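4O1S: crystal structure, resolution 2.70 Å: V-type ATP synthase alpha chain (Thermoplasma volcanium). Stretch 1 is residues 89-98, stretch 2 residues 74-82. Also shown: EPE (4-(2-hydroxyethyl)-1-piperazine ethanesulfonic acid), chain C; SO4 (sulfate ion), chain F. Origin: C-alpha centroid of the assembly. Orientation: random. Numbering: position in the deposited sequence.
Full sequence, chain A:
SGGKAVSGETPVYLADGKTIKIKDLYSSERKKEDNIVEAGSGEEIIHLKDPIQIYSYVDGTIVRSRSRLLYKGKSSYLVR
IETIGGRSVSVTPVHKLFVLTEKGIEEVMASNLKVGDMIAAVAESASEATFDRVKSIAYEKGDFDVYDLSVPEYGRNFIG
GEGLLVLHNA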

# COMPACT_ATOMS: atom_id res chain seq x y z
N VAL A 89 -6.40 5.50 3.37
CA VAL A 89 -5.06 5.47 2.81
C VAL A 89 -4.95 6.62 1.79
O VAL A 89 -5.93 6.97 1.13
CB VAL A 89 -4.75 4.09 2.20
CG1 VAL A 89 -5.64 3.84 0.98
CG2 VAL A 89 -3.26 3.97 1.84
N SER A 90 -3.79 7.25 1.73
CA SER A 90 -3.54 8.26 0.71
C SER A 90 -2.57 7.62 -0.27
O SER A 90 -1.52 7.09 0.11
CB SER A 90 -2.95 9.56 1.30
OG SER A 90 -3.82 10.17 2.24
N VAL A 91 -2.94 7.63 -1.54
CA VAL A 91 -2.09 6.99 -2.54
C VAL A 91 -1.98 7.84 -3.79
O VAL A 91 -2.68 8.83 -4.00
CB VAL A 91 -2.58 5.58 -2.92
CG1 VAL A 91 -2.61 4.66 -1.70
CG2 VAL A 91 -3.95 5.66 -3.57
N THR A 92 -1.05 7.41 -4.61
CA THR A 92 -0.80 7.97 -5.91
C THR A 92 -2.03 7.68 -6.79
O THR A 92 -2.69 6.66 -6.62
CB THR A 92 0.46 7.24 -6.41
OG1 THR A 92 1.58 8.13 -6.38
CG2 THR A 92 0.25 6.64 -7.75
N PRO A 93 -2.37 8.60 -7.72
CA PRO A 93 -3.55 8.42 -8.58
C PRO A 93 -3.57 7.12 -9.37
O PRO A 93 -4.68 6.60 -9.57
CB PRO A 93 -3.49 9.60 -9.53
CG PRO A 93 -2.82 10.65 -8.76
CD PRO A 93 -1.81 9.95 -7.85
N VAL A 94 -2.41 6.62 -9.81
CA VAL A 94 -2.34 5.38 -10.60
C VAL A 94 -2.36 4.09 -9.76
O VAL A 94 -2.52 3.00 -10.30
CB VAL A 94 -1.15 5.34 -11.60
CG1 VAL A 94 -1.31 6.37 -12.67
CG2 VAL A 94 0.17 5.52 -10.91
N HIS A 95 -2.20 4.23 -8.44
CA HIS A 95 -2.32 3.10 -7.53
C HIS A 95 -3.71 2.48 -7.61
O HIS A 95 -4.69 3.19 -7.86
CB HIS A 95 -2.06 3.53 -6.09
CG HIS A 95 -1.41 2.47 -5.27
ND1 HIS A 95 -1.69 1.13 -5.44
CD2 HIS A 95 -0.47 2.54 -4.30
CE1 HIS A 95 -0.96 0.42 -4.60
NE2 HIS A 95 -0.21 1.25 -3.89
N LYS A 96 -3.78 1.17 -7.40
CA LYS A 96 -5.04 0.41 -7.58
C LYS A 96 -5.61 -0.16 -6.30
O LYS A 96 -4.88 -0.63 -5.41
CB LYS A 96 -4.87 -0.72 -8.59
CG LYS A 96 -4.85 -0.22 -10.00
CD LYS A 96 -4.29 -1.23 -10.96
CE LYS A 96 -4.48 -0.72 -12.38
NZ LYS A 96 -4.14 -1.74 -13.40
N LEU A 97 -6.94 -0.12 -6.22
CA LEU A 97 -7.66 -0.75 -5.13
C LEU A 97 -8.50 -1.85 -5.77
O LEU A 97 -8.63 -1.92 -6.99
CB LEU A 97 -8.56 0.25 -4.41
CG LEU A 97 -8.04 1.48 -3.62
CD1 LEU A 97 -7.32 1.08 -2.37
CD2 LEU A 97 -7.14 2.42 -4.45
N PHE A 98 -9.06 -2.72 -4.93
CA PHE A 98 -9.94 -3.77 -5.42
C PHE A 98 -11.37 -3.43 -5.08
O PHE A 98 -11.69 -3.11 -3.92
CB PHE A 98 -9.55 -5.10 -4.79
CG PHE A 98 -8.28 -5.66 -5.32
CD1 PHE A 98 -8.25 -6.25 -6.59
CD2 PHE A 98 -7.11 -5.56 -4.58
CE1 PHE A 98 -7.06 -6.76 -7.11
CE2 PHE A 98 -5.91 -6.06 -5.07
CZ PHE A 98 -5.88 -6.66 -6.34
N1 EPE C . 4.56 9.28 -9.50
C2 EPE C . 5.07 9.82 -10.77
C3 EPE C . 6.47 10.40 -10.57
N4 EPE C . 7.36 9.45 -9.92
C5 EPE C . 6.84 8.67 -8.79
C6 EPE C . 5.40 8.19 -8.96
C7 EPE C . 8.79 9.57 -10.13
C8 EPE C . 9.34 10.94 -9.73
O8 EPE C . 10.29 10.81 -8.69
C9 EPE C . 3.11 8.96 -9.50
C10 EPE C . 2.40 9.08 -10.86
S EPE C . 0.69 9.74 -10.75
O1S EPE C . 0.20 10.15 -12.07
O2S EPE C . -0.21 8.70 -10.23
O3S EPE C . 0.71 10.90 -9.85
S SO4 F . 1.57 14.00 3.37
O1 SO4 F . 0.68 12.83 3.51
O2 SO4 F . 2.79 13.64 2.64
O3 SO4 F . 0.86 15.06 2.66
O4 SO4 F . 1.97 14.50 4.69
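Stretch 2, residues 74-82: KSSYLVRIE

Stretch 2 lies beside stretch 1 as an antiparallel neighbour in a β-sheet. Its strand through Leu78–Glu82 runs against strand Val89–Val91 with an angle of 157° between the N-to-C directions and a closest axial approach of 4.4 Å. Before this strand, the chain turns a corner at Ser76, so that Lys74 and Ser75 belong to a different strand. The contact between the two stretches buries 516 Å², both sides summed.

The register pairs Val89 with Ile81, Ser90 with Arg80 and Val91 with Val79. In the two hydrogen-bonded pairs, the backbone N and O of each residue are satisfied by the O and N of its partner. Val79 N donates to Val91 O at 2.6 Å in an almost linear bond, and Val91 N returns a bond to Val79 O at 2.8 Å. At the next hydrogen-bonded pair, two residues along each strand, Ile81 N donates to Val89 O at 2.9 Å, while Val89 N donates to Ile81 O at a longer 3.2 Å. Between these two hydrogen-bonded pairs lies the non-hydrogen-bonded pair, with Ser90 CA only 4.0 Å from Arg80 CA. The carbonyls also receive CA-H...O contacts: Ser90 CA lies 3.1 Å from Val79 O, and Leu78 CA lies 3.4 Å from Val91 O.

Ser90 and Arg80 share a face of the sheet, where Arg80 NH1 donates to Ser90 OG at 3.0 Å. The guanidinium also binds a sulfate ion, probably from the crystallisation liquor: Arg80 NH2 donates to SO4 O3 at 3.0 Å and Arg80 NH1 makes a weak bond to SO4 O1 at 3.3 Å. Arg80 NE is satisfied elsewhere in the structure.

The other face, bearing Val89, Val91, Val79 and Ile81, is apolar. Ile81 CD1 approaches Val89 CG1 at 4.4 Å, Val91 CG2 at 4.5 Å and Leu97 CD2 at 4.0 Å, so this one methyl touches side chains from both strands of stretch 1.

Beyond Val91, a type I turn from Thr92 to His95 is closed by His95 N donating to Thr92 O at 3.1 Å. Pro93, whose nitrogen carries no hydrogen, packs against stretch 2: Pro93 CG lies 3.7 Å from Tyr77 CB and 4.1 Å from Val79 CG2. Nearby, Ser75 OG donates to Tyr77 O at 2.5 Å, satisfying that carbonyl within stretch 2. The buffer molecule EPE bridges the stretches at this end. Val94 N donates to EPE O2S at 3.1 Å, and EPE N4 donates to Lys74 O at 3.3 Å; Lys74 N adds a weak bond to EPE O8 at 3.4 Å.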

# COMPACT_ATOMS: atom_id res chain seq x y z
N LYS A 74 8.62 10.84 -5.72
CA LYS A 74 7.86 12.08 -5.60
C LYS A 74 6.56 11.96 -6.36
O LYS A 74 6.51 11.39 -7.45
CB LYS A 74 8.66 13.28 -6.16
CG LYS A 74 9.81 13.80 -5.25
CD LYS A 74 9.29 14.30 -3.92
CE LYS A 74 10.00 15.55 -3.47
NZ LYS A 74 9.47 15.94 -2.12
N SER A 75 5.49 12.49 -5.79
CA SER A 75 4.29 12.69 -6.58
C SER A 75 3.76 14.11 -6.33
O SER A 75 3.97 14.69 -5.26
CB SER A 75 3.22 11.65 -6.28
OG SER A 75 1.97 12.01 -6.85
N SER A 76 3.11 14.66 -7.35
CA SER A 76 2.48 15.95 -7.28
C SER A 76 1.09 15.79 -6.75
O SER A 76 0.43 16.77 -6.39
CB SER A 76 2.37 16.53 -8.69
OG SER A 76 3.61 17.04 -9.10
N TYR A 77 0.62 14.55 -6.75
CA TYR A 77 -0.77 14.28 -6.45
C TYR A 77 -0.91 13.13 -5.49
O TYR A 77 -0.18 12.15 -5.57
CB TYR A 77 -1.54 13.95 -7.73
CG TYR A 77 -1.52 15.06 -8.71
CD1 TYR A 77 -2.35 16.15 -8.57
CD2 TYR A 77 -0.63 15.04 -9.77
CE1 TYR A 77 -2.32 17.19 -9.47
CE2 TYR A 77 -0.58 16.08 -10.68
CZ TYR A 77 -1.43 17.16 -10.53
OH TYR A 77 -1.39 18.20 -11.43
N LEU A 78 -1.87 13.27 -4.59
CA LEU A 78 -2.26 12.18 -3.71
C LEU A 78 -3.79 12.07 -3.73
O LEU A 78 -4.50 13.10 -3.78
CB LEU A 78 -1.78 12.48 -2.29
CG LEU A 78 -0.73 11.62 -1.60
CD1 LEU A 78 0.05 10.70 -2.53
CD2 LEU A 78 0.21 12.53 -0.79
N VAL A 79 -4.29 10.84 -3.72
CA VAL A 79 -5.71 10.57 -3.53
C VAL A 79 -5.93 10.02 -2.13
O VAL A 79 -5.35 9.00 -1.75
CB VAL A 79 -6.19 9.52 -4.53
CG1 VAL A 79 -7.70 9.35 -4.43
CG2 VAL A 79 -5.73 9.91 -5.95
N ARG A 80 -6.74 10.72 -1.33
CA ARG A 80 -6.95 10.31 0.05
C ARG A 80 -8.33 9.71 0.12
O ARG A 80 -9.31 10.34 -0.27
CB ARG A 80 -6.82 11.49 1.01
CG ARG A 80 -5.75 12.48 0.59
CD ARG A 80 -5.18 13.15 1.80
NE ARG A 80 -4.13 14.13 1.53
CZ ARG A 80 -2.83 13.95 1.82
NH1 ARG A 80 -2.43 12.79 2.36
NH2 ARG A 80 -1.95 14.92 1.56
N ILE A 81 -8.38 8.48 0.59
CA ILE A 81 -9.61 7.70 0.60
C ILE A 81 -10.04 7.36 2.01
O ILE A 81 -9.25 6.90 2.84
CB ILE A 81 -9.41 6.38 -0.14
CG1 ILE A 81 -8.91 6.66 -1.55
CG2 ILE A 81 -10.69 5.56 -0.14
CD1 ILE A 81 -8.18 5.51 -2.17
N GLU A 82 -11.32 7.56 2.28
CA GLU A 82 -11.86 7.23 3.57
C GLU A 82 -13.15 6.42 3.41
O GLU A 82 -14.02 6.76 2.58
CB GLU A 82 -12.15 8.52 4.28
CG GLU A 82 -11.98 8.47 5.73
CD GLU A 82 -11.71 9.85 6.20
OE1 GLU A 82 -12.47 10.32 7.07
OE2 GLU A 82 -10.76 10.47 5.65